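Local coordinates for SusD superfamily protein (PDB 3JQ0), which probably binds glycans or related nutrients at the outer membrane of Bacteroides vulgatus, at residues D451-G456 and S469-P474; L118-G123 and Y193-R198; T287-L292 and S319-Y324; K274-E279 and S333-I338. All coordinates share one frame; numbering follows the deposited sequence.

Contact 1. Residues D451-G456 and S469-P474; sequences DIRLLG and SRLLWP
Arg453 lays one face of its guanidinium over the CB of Leu471, which sits toward the rim of the group; Arg453 CZ and Leu471 CB are 4.0 Å apart. The two side chains cross obliquely, and the CD1 methyl of Leu471 ends beside the same guanidinium, 3.9 Å from Arg453 NH1. Leu472 comes in at about a right angle and brings its CD2 to within 3.6 Å of Arg453 NH2. The arginine reaches these leucines by folding rather than extending: bends at chi2 (-85°) and chi3 (-74°) turn its end from helix 448-455 across to 469-474.

No direct hydrogen bond joins the two segments. One water does the work instead, accepting from Arg453 NE at 2.9 Å and donating to Leu471 O at 2.7 Å, so the guanidinium is tied through it to the loop backbone. NH2 donates outside the two segments, to Arg120 O in the last turn of helix 97-122. Held at NE and NH2 by two different partners, the flat group has little freedom to rotate. A leucine in place of Arg453 would probably leave both Arg120 O and the bridging water without this donor, and the loop less firmly tied to the helix.

Just past the arginine, Gly456 ends helix 448-455 with a positive phi of 117° and serves as N-cap of helix 457-463. The contact thus fastens the loop before helix 477-482 onto the helical, TPR-like body characteristic of SusD-family proteins.

Contact 2. Residues L118-G123 and Y193-R198; sequences LLRSWG and YLWSGR
The indole of Trp195 carries the aliphatic part of Arg120 over one face, while Leu119 approaches the pyrrole end obliquely. CG of Arg120 stands almost on the normal of the six-membered ring of Trp195, 3.6 Å from its centroid and 4° off axis, a clear CH-pi contact. Arg120 CD sits 3.7 Å from Trp195 CE3, and Arg120 CB 4.1 Å from Trp195 CH2, so three successive methylenes run across the benzo ring. The guanidinium itself does not stack on the indole: its plane stands 82° from that of the ring, turned away by the bend at chi3 (-73°). Its NE bonds instead to Phe116 O one turn back on the same helix, and its charge faces Tyr450 and Phe116 in cation-pi contacts.

Leu119 slides past the tryptophan in the opposite direction, placing Leu119 CD2 4.1 Å from Trp195 CD1. It also packs on Ala149, Met153 and Ile156 of helix 149-167, and Met153 touches Trp195 as well, so helix 149-167 packs against both residues. Leu118 O accepts from both Trp122 N at 2.8 Å and Gly123 N at 3.1 Å, and Gly123 then leaves with positive phi. All three touching residues are buried, an interface of helix against helix, with Trp195 packed between the two helices, within the alpha-helical, probably TPR-like part of this SusD family member.

Contact 3. Residues T287-L292 and S319-Y324; sequences TPDAQL and SLKAVY
Lys321 reaches from strand 320-326 toward Asp289 along a nearly straight chain. Its CB points at the opposite segment, and CG lies opposite the backbone N (chi1 -177°), so the methylenes run outward from the strand. Lys321 CD is the first atom to come near the acid, 3.7 Å from Asp289 OD2; Lys321 CE follows at 3.4 Å from the same oxygen. At chi4 the chain bends to 143°, turning Lys321 NZ onto Asp289 OD2 for a salt bridge of 2.7 Å. The ammonium meets that oxygen on its syn side, 26° out of the carboxylate plane. Lys321 is modelled in two conformers; the bridge is described for one, so its occupancy is uncertain.

The strand is half of an antiparallel beta hairpin with 332-339, and Lys321 bonds through its backbone to Ile338. Asp289 lies on a 3-10 turn, 288-291, that packs beside helix 269-275, where the acid touches Met272. The bridge therefore ties a turn in the loop between helix 269-275 and strand 299-300 to the hairpin.

The other carboxylate oxygen, OD1, is bonded to Tyr340 OH, so each oxygen has its own partner and the plane of the group is fixed. With an alanine at Asp289, the ammonium is likely to lose its counter-charge and Tyr340 its partner at once. Thr287 starts the turn: its O accepts from Ala290 N at 3.1 Å, and its OG1 takes a weak bond from Asp289 N at 3.2 Å.

Contact 4. Residues K274-E279 and S333-I338; sequences KIYCDE and SYFGPI
Tyr276 and Phe335 meet at an angle that is neither a stack nor edge-to-face: the ring planes are 44° apart and the centroids 5.5 Å. Contact is concentrated at one corner, where Tyr276 CE1 lies 3.5 Å from Phe335 CE2 and 3.6 Å from Phe335 CD2. The tyrosine OH lies in the plane of the phenyl ring at its edge, with Tyr276 OH 3.8 Å from Phe335 CE2. Phe335 arrives there because its CG stands anti to the backbone N (chi1 -171°), which carries the ring across from strand 332-339 to the tyrosine.

That strand is irregular just here. Phe335 and Gly336 both face Val323 of the partner strand, a classic beta bulge in the two-stranded antiparallel hairpin 320-326/332-339. Phe335 itself has a psi of -49°, away from extended values.

Tyr276 lies where the chain leaves the region of helix 269-275, and it also touches Val323 on the neighbouring strand. Ile46, far away in sequence, packs on both aromatic residues. Phe335 meets Lys325 in a cation-pi contact, while the backbone of Cys277 hydrogen-bonds with that of Tyr324.

The four contacts form two neighbourhoods. Contacts 1 and 2 adjoin, with centres about 9 Å apart, in the helical body, where the backbone N of Trp473 in contact 1 bonds to Ser121 O in contact 2. Contacts 3 and 4, their centres also about 9 Å apart, share the hairpin 320-326/332-339, one contact on each strand, and contact 3 is nested within the chain loop that contact 4 closes. Contact 2, fully buried, relies on CH-pi and apolar packing; the other three are partly buried and use a bridging water, a salt bridge or an oblique aromatic pair. About 40 Å separates the centres of contacts 2 and 4.

Contact 1. Residues D451-G456 and S469-P474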
# COMPACT_ATOMS: atom_id res chain seq x y z
N ASP A 451 -1.17 6.88 -6.00
CA ASP A 451 -0.30 8.05 -6.21
C ASP A 451 -0.65 8.78 -7.49
O ASP A 451 -0.79 10.01 -7.53
CB ASP A 451 1.18 7.61 -6.32
CG ASP A 451 1.83 7.08 -5.06
OD1 ASP A 451 1.30 7.30 -3.96
OD2 ASP A 451 2.94 6.48 -5.22
N ILE A 452 -0.74 8.05 -8.60
CA ILE A 452 -0.99 8.68 -9.88
C ILE A 452 -2.41 9.19 -9.97
O ILE A 452 -2.69 10.25 -10.52
CB ILE A 452 -0.51 7.80 -11.06
CG1 ILE A 452 -1.34 6.53 -11.23
CG2 ILE A 452 0.98 7.53 -10.92
CD1 ILE A 452 -0.85 5.61 -12.36
N ARG A 453 -3.36 8.44 -9.39
CA ARG A 453 -4.74 8.90 -9.32
C ARG A 453 -4.87 10.22 -8.56
O ARG A 453 -5.60 11.12 -9.00
CB ARG A 453 -5.61 7.85 -8.64
CG ARG A 453 -6.01 6.70 -9.57
CD ARG A 453 -7.24 7.03 -10.38
NE ARG A 453 -8.45 6.98 -9.53
CZ ARG A 453 -9.34 7.93 -9.36
NH1 ARG A 453 -9.20 9.13 -9.92
NH2 ARG A 453 -10.39 7.69 -8.58
N LEU A 454 -4.16 10.35 -7.45
CA LEU A 454 -4.19 11.62 -6.68
C LEU A 454 -3.81 12.79 -7.56
O LEU A 454 -4.51 13.82 -7.58
CB LEU A 454 -3.27 11.53 -5.50
CG LEU A 454 -3.02 12.84 -4.77
CD1 LEU A 454 -4.30 13.44 -4.11
CD2 LEU A 454 -1.95 12.62 -3.71
N LEU A 455 -2.72 12.67 -8.30
CA LEU A 455 -2.22 13.79 -9.09
C LEU A 455 -3.00 14.07 -10.33
O LEU A 455 -2.95 15.21 -10.84
CB LEU A 455 -0.71 13.66 -9.34
CG LEU A 455 0.15 13.85 -8.09
CD1 LEU A 455 1.66 13.70 -8.45
CD2 LEU A 455 -0.11 15.16 -7.35
N GLY A 456 -3.74 13.09 -10.85
CA GLY A 456 -4.73 13.32 -11.86
C GLY A 456 -4.46 12.64 -13.20
O GLY A 456 -3.44 11.96 -13.37
N SER A 469 -12.42 7.70 -18.71
CA SER A 469 -13.81 7.43 -18.32
C SER A 469 -13.98 6.22 -17.39
O SER A 469 -15.09 6.00 -16.91
CB SER A 469 -14.68 7.21 -19.56
OG SER A 469 -14.26 6.04 -20.26
N ARG A 470 -12.90 5.50 -17.13
CA ARG A 470 -12.91 4.30 -16.34
C ARG A 470 -11.77 4.31 -15.31
O ARG A 470 -11.06 3.32 -15.12
CB ARG A 470 -12.83 3.04 -17.23
CG ARG A 470 -14.11 2.79 -17.99
CD ARG A 470 -14.00 1.54 -18.84
NE ARG A 470 -15.31 1.27 -19.40
CZ ARG A 470 -15.64 0.18 -20.07
NH1 ARG A 470 -14.77 -0.80 -20.21
NH2 ARG A 470 -16.86 0.10 -20.58
N LEU A 471 -11.64 5.41 -14.56
CA LEU A 471 -10.66 5.47 -13.49
C LEU A 471 -11.17 4.79 -12.21
O LEU A 471 -10.35 4.33 -11.41
CB LEU A 471 -10.30 6.91 -13.16
CG LEU A 471 -9.67 7.67 -14.34
CD1 LEU A 471 -9.20 9.05 -13.86
CD2 LEU A 471 -8.47 6.90 -14.90
N LEU A 472 -12.49 4.73 -12.04
CA LEU A 472 -13.10 3.97 -10.93
C LEU A 472 -13.14 2.48 -11.33
O LEU A 472 -12.59 2.10 -12.36
CB LEU A 472 -14.47 4.58 -10.62
CG LEU A 472 -14.46 6.05 -10.22
CD1 LEU A 472 -15.94 6.53 -10.09
CD2 LEU A 472 -13.71 6.24 -8.91
N TRP A 473 -13.78 1.68 -10.48
CA TRP A 473 -13.95 0.26 -10.69
C TRP A 473 -15.41 -0.04 -10.96
O TRP A 473 -16.29 0.64 -10.43
CB TRP A 473 -13.52 -0.50 -9.44
CG TRP A 473 -12.01 -0.47 -9.16
CD1 TRP A 473 -11.28 0.64 -8.86
CD2 TRP A 473 -11.11 -1.58 -9.07
NE1 TRP A 473 -9.96 0.30 -8.67
CE2 TRP A 473 -9.84 -1.06 -8.78
CE3 TRP A 473 -11.24 -2.95 -9.24
CZ2 TRP A 473 -8.72 -1.87 -8.58
CZ3 TRP A 473 -10.13 -3.76 -9.07
CH2 TRP A 473 -8.88 -3.21 -8.75
N PRO A 474 -15.70 -1.05 -11.78
CA PRO A 474 -17.08 -1.45 -12.03
C PRO A 474 -17.68 -2.19 -10.83
O PRO A 474 -16.95 -2.65 -9.94
CB PRO A 474 -16.95 -2.36 -13.24
CG PRO A 474 -15.59 -3.03 -13.05
CD PRO A 474 -14.72 -1.95 -12.42
O HOH W 1 -9.35 4.30 -8.88

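Contact 2. Residues L118-G123 and Y193-R198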
# COMPACT_ATOMS: atom_id res chain seq x y z
N LEU A 118 -13.04 3.18 -0.56
CA LEU A 118 -14.27 3.14 -1.38
C LEU A 118 -14.39 4.38 -2.28
O LEU A 118 -14.72 4.27 -3.45
CB LEU A 118 -15.53 2.98 -0.50
CG LEU A 118 -15.68 1.64 0.25
CD1 LEU A 118 -16.87 1.68 1.20
CD2 LEU A 118 -15.83 0.51 -0.76
N LEU A 119 -14.11 5.56 -1.71
CA LEU A 119 -14.20 6.81 -2.48
C LEU A 119 -13.26 6.78 -3.69
O LEU A 119 -13.64 7.10 -4.80
CB LEU A 119 -13.80 7.98 -1.59
CG LEU A 119 -13.74 9.32 -2.30
CD1 LEU A 119 -15.11 9.81 -2.76
CD2 LEU A 119 -13.05 10.35 -1.42
N ARG A 120 -12.00 6.40 -3.46
CA ARG A 120 -10.99 6.42 -4.51
C ARG A 120 -11.22 5.35 -5.56
O ARG A 120 -10.78 5.48 -6.70
CB ARG A 120 -9.59 6.32 -3.90
CG ARG A 120 -9.19 7.53 -3.06
CD ARG A 120 -7.79 7.36 -2.49
NE ARG A 120 -7.80 6.36 -1.43
CZ ARG A 120 -6.70 5.95 -0.82
NH1 ARG A 120 -5.52 6.41 -1.19
NH2 ARG A 120 -6.78 5.03 0.13
N SER A 121 -11.89 4.28 -5.16
CA SER A 121 -12.05 3.09 -6.01
C SER A 121 -13.39 3.05 -6.73
O SER A 121 -13.44 2.83 -7.93
CB SER A 121 -11.79 1.82 -5.20
OG SER A 121 -10.44 1.84 -4.73
N TRP A 122 -14.49 3.24 -6.00
CA TRP A 122 -15.85 3.22 -6.54
C TRP A 122 -16.56 4.58 -6.65
O TRP A 122 -17.49 4.68 -7.43
CB TRP A 122 -16.72 2.21 -5.79
CG TRP A 122 -16.42 0.78 -6.19
CD1 TRP A 122 -16.93 0.14 -7.31
CD2 TRP A 122 -15.52 -0.17 -5.56
NE1 TRP A 122 -16.44 -1.13 -7.38
CE2 TRP A 122 -15.54 -1.33 -6.36
CE3 TRP A 122 -14.72 -0.14 -4.44
CZ2 TRP A 122 -14.80 -2.46 -6.01
CZ3 TRP A 122 -13.97 -1.26 -4.12
CH2 TRP A 122 -14.02 -2.38 -4.90
N GLY A 123 -16.07 5.61 -5.95
CA GLY A 123 -16.61 6.97 -6.11
C GLY A 123 -17.81 7.20 -5.23
O GLY A 123 -17.71 7.33 -4.01
N TYR A 193 -7.10 14.94 2.92
CA TYR A 193 -7.07 16.35 2.56
C TYR A 193 -6.19 16.59 1.33
O TYR A 193 -6.48 17.53 0.57
CB TYR A 193 -6.73 17.23 3.77
CG TYR A 193 -7.88 17.39 4.70
CD1 TYR A 193 -8.19 16.46 5.69
CD2 TYR A 193 -8.69 18.52 4.63
CE1 TYR A 193 -9.27 16.64 6.53
CE2 TYR A 193 -9.76 18.71 5.48
CZ TYR A 193 -10.06 17.75 6.43
OH TYR A 193 -11.13 17.92 7.30
N LEU A 194 -5.15 15.79 1.08
CA LEU A 194 -4.51 15.88 -0.23
C LEU A 194 -5.49 15.56 -1.35
O LEU A 194 -5.54 16.27 -2.37
CB LEU A 194 -3.30 14.92 -0.33
CG LEU A 194 -2.00 15.31 0.33
CD1 LEU A 194 -0.96 14.20 0.11
CD2 LEU A 194 -1.47 16.64 -0.23
N TRP A 195 -6.29 14.52 -1.17
CA TRP A 195 -7.21 14.08 -2.17
C TRP A 195 -8.29 15.15 -2.41
O TRP A 195 -8.58 15.56 -3.55
CB TRP A 195 -7.89 12.77 -1.79
CG TRP A 195 -8.76 12.21 -2.86
CD1 TRP A 195 -10.06 12.51 -3.10
CD2 TRP A 195 -8.37 11.30 -3.89
NE1 TRP A 195 -10.51 11.85 -4.20
CE2 TRP A 195 -9.49 11.09 -4.70
CE3 TRP A 195 -7.18 10.62 -4.20
CZ2 TRP A 195 -9.47 10.24 -5.81
CZ3 TRP A 195 -7.16 9.81 -5.29
CH2 TRP A 195 -8.31 9.60 -6.07
N SER A 196 -8.88 15.67 -1.34
CA SER A 196 -9.87 16.72 -1.60
C SER A 196 -9.22 17.97 -2.17
O SER A 196 -9.81 18.61 -3.04
CB SER A 196 -10.71 17.06 -0.40
OG SER A 196 -9.94 17.59 0.66
N GLY A 197 -8.00 18.29 -1.75
CA GLY A 197 -7.32 19.47 -2.27
C GLY A 197 -7.06 19.37 -3.79
O GLY A 197 -7.25 20.35 -4.51
N ARG A 198 -6.61 18.20 -4.25
CA ARG A 198 -6.16 18.02 -5.62
C ARG A 198 -7.22 17.47 -6.54
O ARG A 198 -7.26 17.86 -7.72
CB ARG A 198 -4.91 17.14 -5.60
CG ARG A 198 -4.28 16.83 -6.95
CD ARG A 198 -3.62 18.06 -7.57
NE ARG A 198 -2.95 17.64 -8.79
CZ ARG A 198 -1.91 18.23 -9.36
NH1 ARG A 198 -1.40 19.33 -8.83
NH2 ARG A 198 -1.38 17.67 -10.41

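Contact 3. Residues T287-L292 and S319-Y324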
# COMPACT_ATOMS: atom_id res chain seq x y z
N THR A 287 20.82 -22.86 -1.62
CA THR A 287 20.73 -21.47 -1.19
C THR A 287 19.36 -21.19 -0.58
O THR A 287 18.42 -21.94 -0.80
CB THR A 287 20.93 -20.50 -2.40
OG1 THR A 287 19.71 -20.37 -3.13
CG2 THR A 287 22.10 -20.88 -3.28
N PRO A 288 19.22 -20.09 0.16
CA PRO A 288 17.90 -19.77 0.70
C PRO A 288 16.85 -19.58 -0.36
O PRO A 288 15.67 -19.82 -0.07
CB PRO A 288 18.16 -18.47 1.45
CG PRO A 288 19.60 -18.58 1.86
CD PRO A 288 20.26 -19.21 0.69
N ASP A 289 17.23 -19.17 -1.57
CA ASP A 289 16.24 -18.92 -2.60
C ASP A 289 15.54 -20.19 -3.09
O ASP A 289 14.44 -20.11 -3.61
CB ASP A 289 16.88 -18.17 -3.76
CG ASP A 289 17.25 -16.76 -3.40
OD1 ASP A 289 16.40 -16.04 -2.81
OD2 ASP A 289 18.37 -16.33 -3.71
N ALA A 290 16.15 -21.34 -2.85
CA ALA A 290 15.51 -22.61 -3.15
C ALA A 290 14.31 -22.90 -2.26
O ALA A 290 13.56 -23.81 -2.55
CB ALA A 290 16.51 -23.77 -3.03
N GLN A 291 14.13 -22.13 -1.18
CA GLN A 291 12.99 -22.32 -0.27
C GLN A 291 11.71 -21.67 -0.79
O GLN A 291 10.64 -21.93 -0.25
CB GLN A 291 13.30 -21.70 1.10
CG GLN A 291 14.50 -22.34 1.76
CD GLN A 291 15.06 -21.51 2.90
OE1 GLN A 291 14.71 -20.36 3.10
NE2 GLN A 291 15.95 -22.13 3.67
N LEU A 292 11.81 -20.79 -1.79
CA LEU A 292 10.62 -20.04 -2.23
C LEU A 292 9.68 -20.96 -2.97
O LEU A 292 10.11 -21.67 -3.85
CB LEU A 292 11.03 -18.87 -3.14
CG LEU A 292 11.96 -17.84 -2.53
CD1 LEU A 292 12.38 -16.81 -3.64
CD2 LEU A 292 11.40 -17.12 -1.30
N SER A 319 13.90 -5.32 -3.06
CA SER A 319 12.55 -5.41 -3.61
C SER A 319 12.38 -6.47 -4.66
O SER A 319 11.31 -7.08 -4.76
CB SER A 319 12.15 -4.06 -4.22
OG SER A 319 12.11 -3.02 -3.24
N LEU A 320 13.43 -6.67 -5.48
CA LEU A 320 13.40 -7.58 -6.63
C LEU A 320 14.63 -8.41 -6.65
O LEU A 320 15.72 -7.94 -6.30
CB LEU A 320 13.35 -6.77 -7.93
CG LEU A 320 12.17 -5.87 -8.14
CD1 LEU A 320 12.35 -4.96 -9.37
CD2 LEU A 320 10.87 -6.64 -8.19
N LYS A 321 14.51 -9.63 -7.18
CA LYS A 321 15.69 -10.43 -7.53
C LYS A 321 15.61 -10.80 -9.00
O LYS A 321 14.58 -11.26 -9.49
CB LYS A 321 15.87 -11.69 -6.67
CG LYS A 321 17.16 -12.45 -7.03
CD LYS A 321 17.57 -13.48 -5.98
CE LYS A 321 19.00 -14.02 -6.17
NZ LYS A 321 19.66 -14.25 -4.85
N ALA A 322 16.73 -10.62 -9.69
CA ALA A 322 16.84 -11.05 -11.08
C ALA A 322 17.16 -12.54 -11.12
O ALA A 322 18.13 -12.99 -10.50
CB ALA A 322 17.95 -10.24 -11.79
N VAL A 323 16.41 -13.26 -11.93
CA VAL A 323 16.76 -14.63 -12.27
C VAL A 323 17.14 -14.70 -13.75
O VAL A 323 16.71 -13.90 -14.58
CB VAL A 323 15.65 -15.64 -11.90
CG1 VAL A 323 15.36 -15.61 -10.39
CG2 VAL A 323 14.35 -15.45 -12.69
N TYR A 324 18.00 -15.66 -14.01
CA TYR A 324 18.66 -15.88 -15.27
C TYR A 324 18.39 -17.31 -15.70
O TYR A 324 17.89 -18.16 -14.94
CB TYR A 324 20.19 -15.61 -15.14
CG TYR A 324 20.52 -14.21 -14.73
CD1 TYR A 324 20.33 -13.78 -13.42
CD2 TYR A 324 21.01 -13.30 -15.66
CE1 TYR A 324 20.60 -12.48 -13.05
CE2 TYR A 324 21.28 -11.99 -15.29
CZ TYR A 324 21.04 -11.57 -14.00
OH TYR A 324 21.31 -10.26 -13.61

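Contact 4. Residues K274-E279 and S333-I338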
# COMPACT_ATOMS: atom_id res chain seq x y z
N LYS A 274 15.27 -26.12 -10.47
CA LYS A 274 15.60 -26.89 -11.66
C LYS A 274 15.91 -26.06 -12.86
O LYS A 274 16.61 -26.52 -13.76
CB LYS A 274 14.46 -27.86 -12.03
CG LYS A 274 14.07 -28.89 -10.97
CD LYS A 274 13.02 -29.93 -11.45
N ILE A 275 15.39 -24.84 -12.96
CA ILE A 275 15.36 -24.12 -14.26
C ILE A 275 16.22 -22.86 -14.25
O ILE A 275 16.98 -22.63 -15.17
CB ILE A 275 13.93 -23.77 -14.66
CG1 ILE A 275 13.07 -25.06 -14.74
CG2 ILE A 275 13.87 -22.98 -16.00
CD1 ILE A 275 13.58 -26.12 -15.69
N TYR A 276 16.05 -22.00 -13.24
CA TYR A 276 16.73 -20.69 -13.20
C TYR A 276 18.16 -20.80 -12.63
O TYR A 276 18.54 -21.81 -12.04
CB TYR A 276 15.92 -19.70 -12.37
CG TYR A 276 14.49 -19.49 -12.81
CD1 TYR A 276 14.07 -19.67 -14.12
CD2 TYR A 276 13.56 -19.09 -11.90
CE1 TYR A 276 12.73 -19.47 -14.48
CE2 TYR A 276 12.22 -18.86 -12.23
CZ TYR A 276 11.83 -19.05 -13.53
OH TYR A 276 10.52 -18.87 -13.91
N CYS A 277 18.90 -19.75 -12.82
CA CYS A 277 20.23 -19.61 -12.26
C CYS A 277 20.42 -18.14 -11.87
O CYS A 277 19.61 -17.26 -12.20
CB CYS A 277 21.32 -20.07 -13.21
SG CYS A 277 21.51 -19.09 -14.70
N ASP A 278 21.55 -17.89 -11.23
CA ASP A 278 21.91 -16.53 -10.83
C ASP A 278 22.78 -15.87 -11.93
O ASP A 278 22.99 -16.41 -13.01
CB ASP A 278 22.57 -16.56 -9.43
CG ASP A 278 23.93 -17.23 -9.42
OD1 ASP A 278 24.61 -17.34 -10.48
OD2 ASP A 278 24.34 -17.60 -8.30
N GLU A 279 23.28 -14.65 -11.65
CA GLU A 279 23.95 -13.87 -12.68
C GLU A 279 25.28 -14.50 -13.09
O GLU A 279 25.83 -14.17 -14.12
CB GLU A 279 24.16 -12.44 -12.23
CG GLU A 279 25.23 -12.23 -11.17
CD GLU A 279 25.49 -10.80 -10.78
OE1 GLU A 279 24.85 -9.89 -11.33
OE2 GLU A 279 26.35 -10.59 -9.90
N SER A 333 21.72 -15.66 -19.57
CA SER A 333 20.87 -14.57 -20.05
C SER A 333 19.86 -14.19 -18.95
O SER A 333 19.26 -15.08 -18.33
CB SER A 333 20.13 -15.05 -21.30
OG SER A 333 21.07 -15.26 -22.35
N TYR A 334 19.61 -12.90 -18.79
CA TYR A 334 18.59 -12.41 -17.90
C TYR A 334 17.23 -12.92 -18.35
O TYR A 334 16.91 -12.86 -19.54
CB TYR A 334 18.60 -10.89 -17.93
CG TYR A 334 17.44 -10.23 -17.21
CD1 TYR A 334 17.27 -10.36 -15.83
CD2 TYR A 334 16.50 -9.50 -17.89
CE1 TYR A 334 16.19 -9.76 -15.18
CE2 TYR A 334 15.43 -8.92 -17.26
CZ TYR A 334 15.29 -9.03 -15.89
OH TYR A 334 14.23 -8.46 -15.22
N PHE A 335 16.46 -13.43 -17.40
CA PHE A 335 15.16 -14.03 -17.70
C PHE A 335 14.03 -13.15 -17.16
O PHE A 335 13.07 -12.84 -17.88
CB PHE A 335 15.12 -15.46 -17.23
CG PHE A 335 13.89 -16.23 -17.70
CD1 PHE A 335 13.65 -16.43 -19.06
CD2 PHE A 335 12.97 -16.74 -16.80
CE1 PHE A 335 12.49 -17.12 -19.46
CE2 PHE A 335 11.87 -17.44 -17.20
CZ PHE A 335 11.62 -17.62 -18.52
N GLY A 336 14.11 -12.73 -15.91
CA GLY A 336 13.13 -11.81 -15.39
C GLY A 336 13.31 -11.62 -13.90
O GLY A 336 14.15 -12.26 -13.26
N PRO A 337 12.44 -10.78 -13.32
CA PRO A 337 12.51 -10.49 -11.88
C PRO A 337 11.51 -11.33 -11.10
O PRO A 337 10.42 -11.68 -11.63
CB PRO A 337 12.14 -9.00 -11.84
CG PRO A 337 11.12 -8.89 -12.91
CD PRO A 337 11.51 -9.84 -14.00
N ILE A 338 11.84 -11.59 -9.84
CA ILE A 338 10.91 -12.17 -8.87
C ILE A 338 10.70 -11.16 -7.73
O ILE A 338 11.58 -10.38 -7.36
CB ILE A 338 11.34 -13.55 -8.33
CG1 ILE A 338 12.66 -13.45 -7.59
CG2 ILE A 338 11.41 -14.57 -9.45
CD1 ILE A 338 13.03 -14.72 -6.75